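Local coordinates for OBCA, Oxalate Biosynthetic Component A (Burkholderia glumae, PDB 4NNB), which combines an N-terminal family domain with a TIM-barrel-type region and here holds a magnesium ion and an oxaloacetate ion, at residues N125-R130 and E165-E170; W140-Q145 and V480-V485; M216-A221 and Q498-R503; G286-L291 and A327-D332; E405-L410 and E424-Q429. One frame throughout, in Å; residues are numbered along the deposited sequence.

The five contacts run from the N-terminal domain across the barrel. Interactions 1 and 2 have centres 18 Å apart and nearest atoms about 7 Å apart, helix 125-137 being followed in the chain by strand 141-142. Interaction 2 touches interaction 3 through V480, whose CG1 packs 3.6 Å from CG of Q498 and also meets L501, so helix 495-507 serves both. Interaction 4 lies on the opposite side of the chain's centre from interactions 1 and 2; its F330 side chain is about 10 Å from the bound oxaloacetate ion and about 14 Å from the magnesium ion. Interaction 5 packs two helices together, its centre 28 Å from those of interactions 1 and 2.

Interaction 1: residues N125-R130 and E165-E170; sequences NKLARR and EAIEKE
Helices 125-130 and 165-170 run roughly antiparallel, their axes 11.0 Å apart at the closest approach and crossing at -141°, with L127 and A166 the nearest pair of residues. L127 carries the contact. Its CG stands anti to the backbone N (chi1 -173°), and from there the two methyls part company. CD1 lies 4.1 Å from CB of A166. CD2 comes down on the backbone of the other helix, 3.5 Å from the carbonyl O of A166, and also reaches CG1 of I167 at 4.3 Å. A small alanine suits position 166, since its short side chain lets the branched end of a leucine approach the helix backbone. E170 and L127 meet tip to tip: the extended glutamate brings its carboxylate carbon CD to 3.5 Å from CD2 of L127, while OE1 is 3.7 Å from CB of L127. CB and CD2 of the leucine are thus in van der Waals contact with the carboxylate, and CG of E170 touches CD2 as well. The acid has a polar partner too, OE1 being hydrogen-bonded to the hydroxyl of S124, which also accepts from the backbone N of L127 at the start of helix 125-137. At the solvent-facing margin the R130 chain is bent at chi3, and NH1 ends 4.2 Å from CB of A166, a loose approach that suits a long, exposed residue. Within the N-terminal domain, L127 and R130 also touch L163 one turn back on helix 161-170, while I167 turns to L174 and M178 of helix 172-180, so helix 161-170 touches both helix 125-137 and helix 172-180.

Interaction 2: residues W140-Q145 and V480-V485; sequences WIVSEQ and VNDARV
R484 reaches from a type I beta turn, D482 to V485, to the loop that follows strand 141-142, where E144, D482 and R484 form a salt-bridge network. The contact joins the N-terminal domain to the connection between the antiparallel strands 479-481 and 489-491. CG of R484 leaves CB anti to the carbonyl carbon (chi1 -57°). CD then passes the carboxylate of E144, 3.5 Å from OE1, and the two side chains cross at about a right angle. After a bend at chi3, NE gives a bond of 2.9 Å to OD1 of D482, using the syn lone pair. CZ lies beneath the carbonyl O of S143, which sits over one face of the guanidinium, offset toward the rim. NH2 donates to OD2 of D482 at 2.8 Å, so the aspartate is gripped side-on by two nitrogens. NH1 donates to OE1 of E144 at 3.0 Å, meeting it from 45° above the carboxylate plane. Arginine suits the place because its flat end can serve two acids at once, and R490 adds a second positive partner at OD2 of D482. CG1 of V142 meets that OD2 tip to tip at 3.6 Å; its apolar contact is CG2, 4.1 Å from CB of V485. D482 also makes an Asx turn, its OD1 accepting from the backbone N of R484 at 3.1 Å on the anti side of the carboxylate.

Interaction 3: residues M216-A221 and Q498-R503; sequences MRAGAA and QVSLVR
A218 meets helix 498-503 first, where the helix that contains M216 and R217 is ending. Its CB comes to 3.3 Å from OG of S500 and 4.0 Å from CG1 of V499, and an alanine fits here because the backbones are close, the CA atoms of A218 and S500 being 5.3 Å apart. The carbonyl O of A218 also faces the second helix, meeting CD of R503 at 3.3 Å. That carbon is brought there by a chain extended from CG to NE, with CG anti to the backbone N (chi1 179°); a methylene next to a charged group is a reasonable neighbour for a carbonyl oxygen. A water donates to the same oxygen at 2.7 Å and makes a weak, longer bond with OG of S500, whose stronger partner is the carbonyl O of W496 one turn back. G219 follows, the first residue to leave the helix, and its positive phi with bonds back into the last turn makes a Schellman motif, the common way of closing a helix C-terminus. It is a backbone conformation (phi 131°) that glycine adopts readily, and CD of R503 lies 4.2 Å from CA of G219. CG1 of V499, anti to its own backbone N, packs against the turn at the backbone N of G219 and of A220. At A220 the chain turns toward strand 222-229, which belongs to the barrel sheet. CG1 of V499 is 3.6 Å from the backbone N of A220 and 4.1 Å from its CB, and A10 of the neighbouring strand 5-10 touches both A220 and V499.

Interaction 4: residues G286-L291 and A327-D332; sequences GARSKL and APDFLD
The carbonyl O of A287 is met by several groups: a water, the guanidinium NH1 of R292 and the ring of F330. The water donates to it at 2.9 Å and in turn accepts from the backbone N of A327, 2.7 Å away, bridging the loop to the residue at the N-cap of helix 328-341. The ring of F330 lies flat beneath the same oxygen, which stands 3.5 Å above the ring plane and over its centre, with CG the nearest ring atom at 3.6 Å. CG is anti to the backbone N (chi1 167°), directing the ring to the loop, and chi2 of 67° turns its face to the oxygen. Its CD1 also rests 3.9 Å from CA of R288, and a phenylalanine suits the spot as a broad, flat surface for the loop backbone. The charged link is further out. NH1 of R288 is 2.8 Å from OD2 of D329, a salt bridge in which the carboxylate oxygen lies at the edge of the guanidinium, near its plane; the two planes are 16° apart. A type I beta turn from G286 to S289 orders the loop, and OG of S289 then accepts from the backbone N of L291 at 3.1 Å. The loop after barrel strand 273-276 is thus docked on the N-terminal end of helix 328-341, its serine-capped turn leading into helix 291-294.

Interaction 5: residues E405-L410 and E424-Q429; sequences EEISSL and ELAIGQ
L425 and I407 both set the first branch of the side chain anti to the carbonyl carbon: CG of L425 at chi1 -57° and CG1 of I407 at chi1 -73°. With CG and CG1 so placed, the two side chains slide past each other in opposite directions, CG1 of I407 lying 3.9 Å from CB of L425. CD1 of I407 goes on to the neighbouring residue, 4.1 Å from CB of A426 and 3.9 Å from its backbone N, and the small alanine allows the isoleucine this close to the helix backbone. CD1 of L425 is the other centre of the contact. It meets CD1 of L410 at 3.6 Å, the two leucines crossing at about a right angle, and it meets CG of E406 at 3.7 Å. E406 suits its exposed position: its CG is anti to the backbone N, its chain is extended beyond, and CG, CD and OE2 all lie against CD1 of L425, the two side chains again crossing at about a right angle. Leucine and isoleucine suit the inner positions, where branched apolar ends fill the gap between helices whose short axes pass 10.1 Å apart. The segments run nearly antiparallel, at 157° between their directions, as expected of a helical hairpin, since helix 401-413 and helix 416-440 are joined by a short connection. L410 also touches S418, R421 and A422 on the second helix, and L425 touches V403 on the first. Beyond the pair, I407 packs on I399, M454 and L457, whereas A426 meets V461 of helix 458-465, the next helix in the chain after strand 444-449.

Interaction 1: residues N125-R130 and E165-E170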
# COMPACT_ATOMS: atom_id res chain seq x y z
N ASN A 125 9.96 11.59 20.07
CA ASN A 125 10.00 10.88 18.80
C ASN A 125 8.60 10.66 18.24
O ASN A 125 8.37 10.85 17.05
CB ASN A 125 10.74 9.55 18.92
CG ASN A 125 12.24 9.73 18.94
OD1 ASN A 125 12.76 10.81 18.65
ND2 ASN A 125 12.96 8.66 19.28
N LYS A 126 7.67 10.29 19.10
CA LYS A 126 6.30 10.05 18.66
C LYS A 126 5.62 11.29 18.08
O LYS A 126 4.95 11.20 17.05
CB LYS A 126 5.46 9.47 19.80
CG LYS A 126 5.43 7.94 19.81
CD LYS A 126 5.14 7.40 21.20
CE LYS A 126 4.17 6.23 21.16
NZ LYS A 126 2.81 6.67 20.73
N LEU A 127 5.79 12.43 18.74
CA LEU A 127 5.17 13.67 18.26
C LEU A 127 5.83 14.12 16.95
O LEU A 127 5.14 14.49 16.00
CB LEU A 127 5.27 14.76 19.34
CG LEU A 127 4.50 16.05 19.00
CD1 LEU A 127 3.15 15.71 18.38
CD2 LEU A 127 4.31 16.94 20.23
N ALA A 128 7.15 14.06 16.89
CA ALA A 128 7.87 14.40 15.67
C ALA A 128 7.43 13.52 14.48
O ALA A 128 7.22 14.03 13.38
CB ALA A 128 9.38 14.31 15.89
N ARG A 129 7.29 12.21 14.70
CA ARG A 129 6.84 11.29 13.65
C ARG A 129 5.46 11.68 13.14
O ARG A 129 5.21 11.66 11.94
CB ARG A 129 6.80 9.84 14.14
CG ARG A 129 8.14 9.19 14.35
CD ARG A 129 8.03 7.67 14.62
NE ARG A 129 9.26 7.17 15.23
CZ ARG A 129 9.34 6.66 16.46
NH1 ARG A 129 8.25 6.53 17.22
NH2 ARG A 129 10.51 6.25 16.92
N ARG A 130 4.56 12.01 14.06
CA ARG A 130 3.21 12.43 13.69
C ARG A 130 3.24 13.62 12.75
O ARG A 130 2.52 13.65 11.74
CB ARG A 130 2.40 12.81 14.93
CG ARG A 130 1.56 11.69 15.52
CD ARG A 130 0.86 12.17 16.79
NE ARG A 130 -0.45 12.76 16.53
CZ ARG A 130 -1.20 13.36 17.45
NH1 ARG A 130 -0.76 13.47 18.70
NH2 ARG A 130 -2.39 13.86 17.13
N GLU A 165 -2.54 20.71 20.16
CA GLU A 165 -2.55 20.61 21.62
C GLU A 165 -1.33 19.86 22.13
O GLU A 165 -0.73 20.26 23.13
CB GLU A 165 -3.86 19.97 22.10
CG GLU A 165 -5.04 20.92 21.98
CD GLU A 165 -6.39 20.22 21.96
OE1 GLU A 165 -6.44 18.97 22.07
OE2 GLU A 165 -7.40 20.94 21.82
N ALA A 166 -0.93 18.80 21.44
CA ALA A 166 0.24 18.04 21.87
C ALA A 166 1.53 18.85 21.69
O ALA A 166 2.45 18.76 22.52
CB ALA A 166 0.33 16.71 21.14
N ILE A 167 1.61 19.63 20.62
CA ILE A 167 2.75 20.51 20.40
C ILE A 167 2.80 21.57 21.52
O ILE A 167 3.85 21.85 22.09
CB ILE A 167 2.65 21.22 19.03
CG1 ILE A 167 2.78 20.21 17.88
CG2 ILE A 167 3.69 22.35 18.91
CD1 ILE A 167 2.52 20.82 16.51
N GLU A 168 1.64 22.16 21.80
CA GLU A 168 1.52 23.17 22.83
C GLU A 168 1.99 22.64 24.19
O GLU A 168 2.65 23.35 24.93
CB GLU A 168 0.08 23.66 22.92
CG GLU A 168 -0.12 24.78 23.92
CD GLU A 168 -1.16 25.78 23.46
OE1 GLU A 168 -2.11 25.38 22.75
OE2 GLU A 168 -1.01 26.97 23.79
N LYS A 169 1.66 21.39 24.49
CA LYS A 169 2.14 20.78 25.73
C LYS A 169 3.66 20.51 25.76
O LYS A 169 4.32 20.81 26.76
CB LYS A 169 1.37 19.50 26.05
CG LYS A 169 0.01 19.72 26.71
CD LYS A 169 0.13 20.40 28.09
CE LYS A 169 -0.20 21.90 28.02
NZ LYS A 169 0.41 22.66 29.15
N GLU A 170 4.21 19.95 24.69
CA GLU A 170 5.64 19.64 24.65
C GLU A 170 6.53 20.85 24.45
O GLU A 170 7.64 20.91 24.97
CB GLU A 170 5.94 18.58 23.58
CG GLU A 170 5.45 17.18 23.91
CD GLU A 170 6.12 16.10 23.08
OE1 GLU A 170 5.56 14.98 23.00
OE2 GLU A 170 7.20 16.36 22.50

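Interaction 2: residues W140-Q145 and V480-V485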
# COMPACT_ATOMS: atom_id res chain seq x y z
N TRP A 140 5.15 17.70 1.57
CA TRP A 140 6.40 18.31 2.03
C TRP A 140 7.47 17.25 1.91
O TRP A 140 7.16 16.06 1.97
CB TRP A 140 6.31 18.75 3.50
CG TRP A 140 5.36 19.87 3.80
CD1 TRP A 140 4.04 19.96 3.45
CD2 TRP A 140 5.65 21.05 4.59
NE1 TRP A 140 3.49 21.13 3.96
CE2 TRP A 140 4.46 21.81 4.65
CE3 TRP A 140 6.79 21.53 5.23
CZ2 TRP A 140 4.39 23.03 5.34
CZ3 TRP A 140 6.72 22.74 5.91
CH2 TRP A 140 5.53 23.48 5.96
N ILE A 141 8.72 17.65 1.76
CA ILE A 141 9.80 16.67 1.64
C ILE A 141 10.90 16.91 2.66
O ILE A 141 11.03 18.00 3.22
CB ILE A 141 10.37 16.61 0.20
CG1 ILE A 141 10.85 17.99 -0.26
CG2 ILE A 141 9.31 16.09 -0.77
CD1 ILE A 141 12.34 18.21 -0.12
N VAL A 142 11.69 15.87 2.92
CA VAL A 142 12.82 15.98 3.84
C VAL A 142 14.07 16.39 3.06
O VAL A 142 14.40 15.78 2.05
CB VAL A 142 13.09 14.63 4.54
CG1 VAL A 142 14.37 14.69 5.34
CG2 VAL A 142 11.90 14.23 5.41
N SER A 143 14.76 17.43 3.52
CA SER A 143 16.01 17.85 2.86
C SER A 143 17.22 17.04 3.36
O SER A 143 17.10 16.27 4.31
CB SER A 143 16.27 19.34 3.09
OG SER A 143 16.70 19.56 4.42
N GLU A 144 18.38 17.24 2.74
CA GLU A 144 19.58 16.52 3.20
C GLU A 144 19.98 16.90 4.64
O GLU A 144 20.63 16.13 5.33
CB GLU A 144 20.77 16.72 2.25
CG GLU A 144 22.01 15.89 2.63
CD GLU A 144 21.69 14.43 2.96
OE1 GLU A 144 20.93 13.78 2.20
OE2 GLU A 144 22.18 13.93 4.01
N GLN A 145 19.56 18.08 5.08
CA GLN A 145 19.88 18.50 6.44
C GLN A 145 18.82 18.00 7.42
O GLN A 145 18.93 18.21 8.63
CB GLN A 145 20.02 20.03 6.53
CG GLN A 145 21.21 20.60 5.75
CD GLN A 145 21.02 20.55 4.24
OE1 GLN A 145 19.90 20.70 3.73
NE2 GLN A 145 22.12 20.33 3.51
N VAL A 480 8.84 5.13 4.43
CA VAL A 480 10.21 4.66 4.44
C VAL A 480 10.88 5.15 5.73
O VAL A 480 10.42 6.12 6.35
CB VAL A 480 11.04 5.19 3.24
CG1 VAL A 480 10.58 4.59 1.93
CG2 VAL A 480 11.00 6.73 3.20
N ASN A 481 11.94 4.46 6.13
CA ASN A 481 12.81 5.01 7.16
C ASN A 481 13.67 6.12 6.56
O ASN A 481 14.01 6.08 5.37
CB ASN A 481 13.71 3.92 7.75
CG ASN A 481 12.93 2.93 8.60
OD1 ASN A 481 12.00 3.31 9.31
ND2 ASN A 481 13.29 1.67 8.52
N ASP A 482 14.02 7.11 7.38
CA ASP A 482 14.88 8.21 6.94
C ASP A 482 15.58 8.76 8.18
O ASP A 482 14.99 9.54 8.91
CB ASP A 482 14.07 9.31 6.25
CG ASP A 482 14.94 10.38 5.60
OD1 ASP A 482 16.13 10.50 5.97
OD2 ASP A 482 14.44 11.11 4.72
N ALA A 483 16.82 8.33 8.40
CA ALA A 483 17.57 8.70 9.61
C ALA A 483 17.84 10.21 9.72
O ALA A 483 18.14 10.71 10.81
CB ALA A 483 18.88 7.91 9.69
N ARG A 484 17.72 10.94 8.61
CA ARG A 484 17.98 12.38 8.61
C ARG A 484 16.96 13.17 9.41
O ARG A 484 17.27 14.23 9.96
CB ARG A 484 18.01 12.90 7.17
CG ARG A 484 19.04 12.22 6.27
CD ARG A 484 18.88 12.66 4.83
NE ARG A 484 17.55 12.37 4.30
CZ ARG A 484 17.16 12.62 3.05
NH1 ARG A 484 18.01 13.15 2.18
NH2 ARG A 484 15.93 12.34 2.66
N VAL A 485 15.73 12.66 9.47
CA VAL A 485 14.63 13.44 10.04
C VAL A 485 14.30 12.95 11.45
O VAL A 485 14.34 11.74 11.71
CB VAL A 485 13.37 13.42 9.11
CG1 VAL A 485 12.63 12.08 9.19
CG2 VAL A 485 12.43 14.59 9.43

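Interaction 3: residues M216-A221 and Q498-R503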
# COMPACT_ATOMS: atom_id res chain seq x y z
N MET A 216 11.05 -0.72 -11.64
CA MET A 216 11.93 -1.69 -12.29
C MET A 216 13.36 -1.14 -12.39
O MET A 216 14.33 -1.87 -12.17
CB MET A 216 11.44 -1.99 -13.70
CG MET A 216 10.32 -2.99 -13.79
SD MET A 216 10.01 -3.20 -15.53
CE MET A 216 11.52 -3.98 -16.05
N ARG A 217 13.49 0.14 -12.69
CA ARG A 217 14.82 0.72 -12.84
C ARG A 217 15.53 0.90 -11.51
O ARG A 217 16.75 0.96 -11.46
CB ARG A 217 14.73 2.01 -13.66
CG ARG A 217 14.37 1.70 -15.09
CD ARG A 217 14.10 2.92 -15.93
NE ARG A 217 13.82 2.52 -17.31
CZ ARG A 217 13.44 3.34 -18.28
NH1 ARG A 217 13.28 4.63 -18.05
NH2 ARG A 217 13.21 2.86 -19.49
N ALA A 218 14.77 0.93 -10.42
CA ALA A 218 15.33 1.01 -9.08
C ALA A 218 15.69 -0.39 -8.58
O ALA A 218 16.29 -0.53 -7.51
CB ALA A 218 14.35 1.70 -8.10
N GLY A 219 15.32 -1.41 -9.34
CA GLY A 219 15.72 -2.77 -9.03
C GLY A 219 14.66 -3.87 -8.99
O GLY A 219 14.99 -5.03 -8.78
N ALA A 220 13.39 -3.52 -9.20
CA ALA A 220 12.33 -4.52 -9.10
C ALA A 220 12.29 -5.39 -10.35
O ALA A 220 12.27 -4.88 -11.47
CB ALA A 220 10.96 -3.85 -8.85
N ALA A 221 12.27 -6.71 -10.17
CA ALA A 221 12.18 -7.63 -11.30
C ALA A 221 10.72 -7.89 -11.72
O ALA A 221 10.45 -8.19 -12.89
CB ALA A 221 12.87 -8.95 -10.96
N GLN A 498 11.03 2.74 -2.10
CA GLN A 498 11.03 1.55 -1.25
C GLN A 498 11.82 0.42 -1.86
O GLN A 498 12.52 -0.31 -1.16
CB GLN A 498 9.58 1.14 -0.93
CG GLN A 498 8.81 2.26 -0.20
CD GLN A 498 7.31 2.05 -0.18
OE1 GLN A 498 6.72 1.53 -1.14
NE2 GLN A 498 6.68 2.44 0.92
N VAL A 499 11.72 0.28 -3.18
CA VAL A 499 12.52 -0.69 -3.92
C VAL A 499 14.03 -0.43 -3.77
O VAL A 499 14.80 -1.36 -3.50
CB VAL A 499 12.12 -0.72 -5.41
CG1 VAL A 499 13.07 -1.61 -6.21
CG2 VAL A 499 10.67 -1.21 -5.58
N SER A 500 14.45 0.83 -3.96
CA SER A 500 15.87 1.20 -3.86
C SER A 500 16.43 0.87 -2.50
O SER A 500 17.52 0.33 -2.38
CB SER A 500 16.08 2.70 -4.13
OG SER A 500 15.62 3.06 -5.41
N LEU A 501 15.65 1.20 -1.47
CA LEU A 501 16.06 0.99 -0.09
C LEU A 501 16.15 -0.48 0.30
O LEU A 501 17.10 -0.88 0.97
CB LEU A 501 15.13 1.74 0.87
CG LEU A 501 15.32 3.26 0.87
CD1 LEU A 501 14.16 3.94 1.58
CD2 LEU A 501 16.65 3.63 1.54
N VAL A 502 15.19 -1.29 -0.11
CA VAL A 502 15.29 -2.70 0.21
C VAL A 502 16.45 -3.35 -0.57
O VAL A 502 17.14 -4.21 -0.04
CB VAL A 502 13.97 -3.48 -0.00
CG1 VAL A 502 13.73 -3.74 -1.47
CG2 VAL A 502 14.04 -4.80 0.75
N ARG A 503 16.65 -2.93 -1.81
CA ARG A 503 17.77 -3.40 -2.63
C ARG A 503 19.08 -3.09 -1.92
O ARG A 503 19.98 -3.94 -1.83
CB ARG A 503 17.75 -2.70 -3.98
CG ARG A 503 18.89 -3.09 -4.93
CD ARG A 503 18.78 -2.29 -6.22
NE ARG A 503 19.87 -2.52 -7.15
CZ ARG A 503 21.00 -1.83 -7.16
NH1 ARG A 503 21.20 -0.86 -6.26
NH2 ARG A 503 21.94 -2.09 -8.05
O HOH W 1 18.13 1.36 -6.81

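Interaction 4: residues G286-L291 and A327-D332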
# COMPACT_ATOMS: atom_id res chain seq x y z
N GLY A 286 -18.75 -10.01 -6.84
CA GLY A 286 -18.09 -10.25 -8.12
C GLY A 286 -17.12 -11.43 -8.08
O GLY A 286 -16.31 -11.61 -9.00
N ALA A 287 -17.21 -12.25 -7.03
CA ALA A 287 -16.17 -13.22 -6.72
C ALA A 287 -16.06 -14.41 -7.68
O ALA A 287 -15.04 -15.08 -7.71
CB ALA A 287 -16.30 -13.71 -5.28
N ARG A 288 -17.12 -14.67 -8.45
CA ARG A 288 -17.06 -15.75 -9.44
C ARG A 288 -17.05 -15.23 -10.88
O ARG A 288 -17.00 -16.01 -11.83
CB ARG A 288 -18.23 -16.73 -9.26
CG ARG A 288 -19.08 -16.50 -8.02
CD ARG A 288 -20.24 -17.52 -7.92
NE ARG A 288 -21.06 -17.59 -9.12
CZ ARG A 288 -20.96 -18.54 -10.05
NH1 ARG A 288 -20.06 -19.51 -9.90
NH2 ARG A 288 -21.74 -18.52 -11.12
N SER A 289 -17.10 -13.91 -11.02
CA SER A 289 -17.17 -13.28 -12.33
C SER A 289 -15.95 -13.53 -13.23
O SER A 289 -14.80 -13.57 -12.76
CB SER A 289 -17.36 -11.78 -12.17
OG SER A 289 -17.32 -11.13 -13.42
N LYS A 290 -16.21 -13.69 -14.52
CA LYS A 290 -15.16 -13.89 -15.50
C LYS A 290 -14.31 -12.62 -15.65
O LYS A 290 -13.22 -12.66 -16.22
CB LYS A 290 -15.74 -14.31 -16.86
CG LYS A 290 -16.60 -13.24 -17.52
CD LYS A 290 -17.25 -13.76 -18.81
CE LYS A 290 -16.23 -14.36 -19.79
NZ LYS A 290 -16.77 -14.57 -21.18
N LEU A 291 -14.81 -11.50 -15.13
CA LEU A 291 -14.01 -10.28 -15.06
C LEU A 291 -12.66 -10.55 -14.37
O LEU A 291 -11.64 -9.94 -14.72
CB LEU A 291 -14.79 -9.15 -14.35
CG LEU A 291 -14.09 -7.79 -14.24
CD1 LEU A 291 -13.74 -7.22 -15.63
CD2 LEU A 291 -14.92 -6.80 -13.44
N ALA A 327 -14.19 -19.47 -4.73
CA ALA A 327 -14.87 -20.77 -4.64
C ALA A 327 -14.21 -21.83 -5.54
O ALA A 327 -13.52 -21.48 -6.51
CB ALA A 327 -16.32 -20.60 -5.00
N PRO A 328 -14.43 -23.13 -5.24
CA PRO A 328 -13.86 -24.20 -6.08
C PRO A 328 -14.25 -24.12 -7.56
O PRO A 328 -13.38 -24.38 -8.39
CB PRO A 328 -14.43 -25.47 -5.44
CG PRO A 328 -14.66 -25.10 -4.00
CD PRO A 328 -15.13 -23.68 -4.06
N ASP A 329 -15.49 -23.79 -7.90
CA ASP A 329 -15.88 -23.72 -9.32
C ASP A 329 -15.18 -22.56 -10.04
O ASP A 329 -14.67 -22.71 -11.16
CB ASP A 329 -17.41 -23.67 -9.52
CG ASP A 329 -18.07 -22.48 -8.84
OD1 ASP A 329 -17.51 -21.92 -7.88
OD2 ASP A 329 -19.18 -22.12 -9.26
N PHE A 330 -15.16 -21.40 -9.39
CA PHE A 330 -14.39 -20.27 -9.89
C PHE A 330 -12.92 -20.64 -10.10
O PHE A 330 -12.34 -20.34 -11.16
CB PHE A 330 -14.49 -19.11 -8.91
CG PHE A 330 -13.50 -18.02 -9.17
CD1 PHE A 330 -13.59 -17.25 -10.32
CD2 PHE A 330 -12.47 -17.77 -8.28
CE1 PHE A 330 -12.68 -16.23 -10.57
CE2 PHE A 330 -11.55 -16.74 -8.52
CZ PHE A 330 -11.66 -15.98 -9.66
N LEU A 331 -12.31 -21.29 -9.11
CA LEU A 331 -10.90 -21.64 -9.21
C LEU A 331 -10.61 -22.63 -10.33
O LEU A 331 -9.57 -22.54 -11.01
CB LEU A 331 -10.36 -22.14 -7.86
CG LEU A 331 -10.24 -21.02 -6.83
CD1 LEU A 331 -10.12 -21.58 -5.40
CD2 LEU A 331 -9.06 -20.11 -7.17
N ASP A 332 -11.52 -23.57 -10.55
CA ASP A 332 -11.39 -24.50 -11.68
C ASP A 332 -11.29 -23.73 -12.99
O ASP A 332 -10.44 -24.04 -13.85
CB ASP A 332 -12.57 -25.49 -11.72
CG ASP A 332 -12.46 -26.47 -12.88
OD1 ASP A 332 -11.50 -27.27 -12.91
OD2 ASP A 332 -13.34 -26.47 -13.77
O HOH W 2 -15.36 -17.42 -6.09

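Interaction 5: residues E405-L410 and E424-Q429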
# COMPACT_ATOMS: atom_id res chain seq x y z
N GLU A 405 0.66 -9.72 17.57
CA GLU A 405 0.52 -8.65 18.55
C GLU A 405 1.80 -8.48 19.39
O GLU A 405 2.20 -7.35 19.70
CB GLU A 405 -0.71 -8.87 19.44
CG GLU A 405 -2.04 -8.68 18.69
CD GLU A 405 -3.26 -9.10 19.50
OE1 GLU A 405 -3.11 -9.90 20.45
OE2 GLU A 405 -4.36 -8.62 19.18
N GLU A 406 2.45 -9.59 19.73
CA GLU A 406 3.71 -9.55 20.47
C GLU A 406 4.81 -8.92 19.62
O GLU A 406 5.63 -8.13 20.11
CB GLU A 406 4.12 -10.96 20.91
CG GLU A 406 5.33 -11.02 21.85
CD GLU A 406 5.49 -12.38 22.54
OE1 GLU A 406 4.59 -13.24 22.42
OE2 GLU A 406 6.53 -12.59 23.21
N ILE A 407 4.82 -9.26 18.33
CA ILE A 407 5.77 -8.71 17.38
C ILE A 407 5.63 -7.18 17.24
O ILE A 407 6.64 -6.46 17.25
CB ILE A 407 5.65 -9.39 15.99
CG1 ILE A 407 6.23 -10.80 16.05
CG2 ILE A 407 6.36 -8.59 14.93
CD1 ILE A 407 5.92 -11.63 14.81
N SER A 408 4.40 -6.70 17.13
CA SER A 408 4.14 -5.26 17.03
C SER A 408 4.62 -4.54 18.29
O SER A 408 5.21 -3.46 18.22
CB SER A 408 2.66 -4.99 16.78
OG SER A 408 2.24 -5.53 15.53
N SER A 409 4.35 -5.14 19.45
CA SER A 409 4.81 -4.60 20.72
C SER A 409 6.34 -4.49 20.77
O SER A 409 6.89 -3.45 21.15
CB SER A 409 4.30 -5.47 21.87
OG SER A 409 4.86 -5.05 23.10
N LEU A 410 7.02 -5.57 20.39
CA LEU A 410 8.47 -5.59 20.35
C LEU A 410 9.07 -4.55 19.40
O LEU A 410 10.05 -3.87 19.75
CB LEU A 410 8.98 -6.99 20.03
CG LEU A 410 8.81 -8.03 21.14
CD1 LEU A 410 8.81 -9.42 20.56
CD2 LEU A 410 9.93 -7.91 22.16
N GLU A 424 12.65 -13.58 15.64
CA GLU A 424 12.54 -14.97 16.08
C GLU A 424 11.10 -15.48 16.05
O GLU A 424 10.82 -16.58 15.57
CB GLU A 424 13.12 -15.12 17.50
CG GLU A 424 12.97 -16.51 18.10
CD GLU A 424 13.75 -16.69 19.40
OE1 GLU A 424 14.01 -17.85 19.78
OE2 GLU A 424 14.10 -15.67 20.04
N LEU A 425 10.17 -14.67 16.57
CA LEU A 425 8.77 -15.05 16.60
C LEU A 425 8.20 -15.17 15.19
O LEU A 425 7.37 -16.04 14.92
CB LEU A 425 7.95 -14.02 17.37
CG LEU A 425 8.38 -13.76 18.81
CD1 LEU A 425 7.56 -12.64 19.42
CD2 LEU A 425 8.23 -15.02 19.64
N ALA A 426 8.65 -14.30 14.30
CA ALA A 426 8.17 -14.29 12.92
C ALA A 426 8.62 -15.56 12.21
O ALA A 426 7.81 -16.27 11.60
CB ALA A 426 8.68 -13.06 12.18
N ILE A 427 9.92 -15.84 12.31
CA ILE A 427 10.51 -17.05 11.72
C ILE A 427 9.85 -18.32 12.26
O ILE A 427 9.57 -19.24 11.49
CB ILE A 427 12.04 -17.09 11.92
CG1 ILE A 427 12.69 -16.00 11.07
CG2 ILE A 427 12.61 -18.44 11.51
CD1 ILE A 427 14.21 -16.01 11.10
N GLY A 428 9.61 -18.38 13.57
CA GLY A 428 8.98 -19.54 14.19
C GLY A 428 7.58 -19.79 13.66
O GLY A 428 7.16 -20.93 13.50
N GLN A 429 6.84 -18.71 13.40
CA GLN A 429 5.50 -18.84 12.84
C GLN A 429 5.54 -19.21 11.36
O GLN A 429 4.76 -20.05 10.90
CB GLN A 429 4.71 -17.56 13.06
CG GLN A 429 4.29 -17.33 14.49
CD GLN A 429 3.20 -18.28 14.91
OE1 GLN A 429 2.08 -18.21 14.40
NE2 GLN A 429 3.51 -19.18 15.83